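Local coordinates for protein chitinase (Chromobacterium violaceum, PDB 4TXG) that probably hydrolyses the glycosidic bonds of chitin as a family 18 glycoside hydrolase and is likely to bind the polysaccharide as well, at residues A[322-325]-A[326-329]. Numbering follows the deposited sequence.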
loop_
_atom_site.group_PDB
_atom_site.type_symbol
_atom_site.label_atom_id
_atom_site.label_comp_id
_atom_site.label_asym_id
_atom_site.label_seq_id
_atom_site.Cartn_x
_atom_site.Cartn_y
_atom_site.Cartn_z
ATOM N N ALA A 322 -1.922 -9.736 -14.406
ATOM C CA ALA A 322 -1.432 -8.709 -13.493
ATOM C C ALA A 322 -0.549 -9.302 -12.408
ATOM O O ALA A 322 0.289 -8.607 -11.833
ATOM C CB ALA A 322 -2.594 -7.956 -12.867
ATOM N N GLY A 323 -0.733 -10.587 -12.130
ATOM C CA GLY A 323 0.021 -11.232 -11.074
ATOM C C GLY A 323 1.470 -11.494 -11.457
ATOM O O GLY A 323 1.870 -11.277 -12.609
ATOM N N ASN A 324 2.266 -11.924 -10.479
ATOM C CA ASN A 324 3.584 -12.498 -10.741
ATOM C C ASN A 324 3.391 -13.561 -11.816
ATOM O O ASN A 324 2.501 -14.398 -11.679
ATOM C CB ASN A 324 4.168 -13.087 -9.447
ATOM C CG ASN A 324 5.613 -13.550 -9.585
ATOM O OD1 ASN A 324 6.007 -14.136 -10.593
ATOM N ND2 ASN A 324 6.406 -13.320 -8.538
ATOM N N PRO A 325 4.182 -13.511 -12.909
ATOM C CA PRO A 325 3.997 -14.498 -13.985
ATOM C C PRO A 325 3.993 -15.946 -13.482
ATOM O O PRO A 325 3.339 -16.804 -14.070
ATOM C CB PRO A 325 5.198 -14.249 -14.898
ATOM C CG PRO A 325 5.519 -12.814 -14.700
ATOM C CD PRO A 325 5.230 -12.525 -13.242
ATOM N N LEU A 326 4.710 -16.198 -12.392
ATOM C CA LEU A 326 4.748 -17.525 -11.781
ATOM C C LEU A 326 3.393 -17.961 -11.207
ATOM O O LEU A 326 3.189 -19.141 -10.915
ATOM C CB LEU A 326 5.804 -17.551 -10.671
ATOM C CG LEU A 326 7.245 -17.361 -11.148
ATOM C CD1 LEU A 326 8.166 -17.252 -9.948
ATOM C CD2 LEU A 326 7.645 -18.517 -12.034
ATOM N N ASP A 327 2.483 -17.004 -11.037
ATOM C CA ASP A 327 1.171 -17.250 -10.444
ATOM C C ASP A 327 0.017 -17.291 -11.452
ATOM O O ASP A 327 -1.126 -17.515 -11.064
ATOM C CB ASP A 327 0.857 -16.165 -9.411
ATOM C CG ASP A 327 1.841 -16.147 -8.269
ATOM O OD1 ASP A 327 2.487 -17.188 -8.031
ATOM O OD2 ASP A 327 1.956 -15.097 -7.598
ATOM N N TRP A 328 0.298 -17.066 -12.730
ATOM C CA TRP A 328 -0.789 -16.873 -13.701
ATOM C C TRP A 328 -1.738 -18.060 -13.839
ATOM O O TRP A 328 -2.934 -17.865 -14.067
ATOM C CB TRP A 328 -0.216 -16.519 -15.074
ATOM C CG TRP A 328 0.305 -15.124 -15.139
ATOM C CD1 TRP A 328 0.217 -14.169 -14.168
ATOM C CD2 TRP A 328 1.009 -14.521 -16.233
ATOM N NE1 TRP A 328 0.818 -13.005 -14.591
ATOM C CE2 TRP A 328 1.313 -13.197 -15.854
ATOM C CE3 TRP A 328 1.409 -14.973 -17.498
ATOM C CZ2 TRP A 328 2.000 -12.319 -16.693
ATOM C CZ3 TRP A 328 2.096 -14.099 -18.329
ATOM C CH2 TRP A 328 2.385 -12.788 -17.921
ATOM N N THR A 329 -1.230 -19.280 -13.687
ATOM C CA THR A 329 -2.108 -20.447 -13.778
ATOM C C THR A 329 -3.147 -20.448 -12.653
ATOM O O THR A 329 -4.210 -21.054 -12.785
ATOM C CB THR A 329 -1.320 -21.768 -13.743
ATOM O OG1 THR A 329 -0.718 -21.945 -12.453
ATOM C CG2 THR A 329 -0.243 -21.765 -14.824
HETATM O O HOH W 1 0.926 -12.775 -8.171
HETATM O O HOH W 2 1.930 -19.297 -14.285
#
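Asp327 N donates a short, nearly straight hydrogen bond to Asn324 O at 2.7 Å, closing a beta turn round Pro325 and Leu326. A weak bond from Trp328 N to Pro325 O follows at 3.3 Å, and a water 2.9 Å from Pro325 O links that oxygen to the backbone N of Thr329. The principle at work is that one asparagine can serve successive N-H groups with two oxygens, its side-chain OD1 accepting from Leu326 N and its main-chain O from Asp327 N. Asn324 extends with CG anti to its own N (chi1 -173°), which carries OD1 forward to accept from Leu326 N at 3.0 Å in a fairly straight bond. The same oxygen lies alongside the leucine, against CB and CG, while ND2 of the amide is taken by Trp255 O, so both ends of the group are fixed and its rotation is set. Asp327 leans back over the loop: its OD2 accepts a hydrogen bond from a second water, which itself accepts from Asn324 N, and OD1 forms a salt bridge with Arg268, a pairing that probably favours the ionised carboxylate. Trp328 also folds back. With CG anti to the carbonyl carbon (chi1 -74°), its indole returns over Pro325, whose CA sits 3.5 Å from the centre of the five-membered ring, nearly on the ring normal, in a CH-pi contact; Pro325 CG makes an apolar contact with Trp328 CZ2 at 4.1 Å. Trp328 NE1 donates a bent hydrogen bond (143°) to Gly323 O at 2.8 Å, with the oxygen tilted from the ring plane and the donor well above the carbonyl plane. The whole is an Asx-Pro turn leading through 3-10 geometry into the short helix 328-331, in the loop after strand 308-312 of the family 18 TIM barrel.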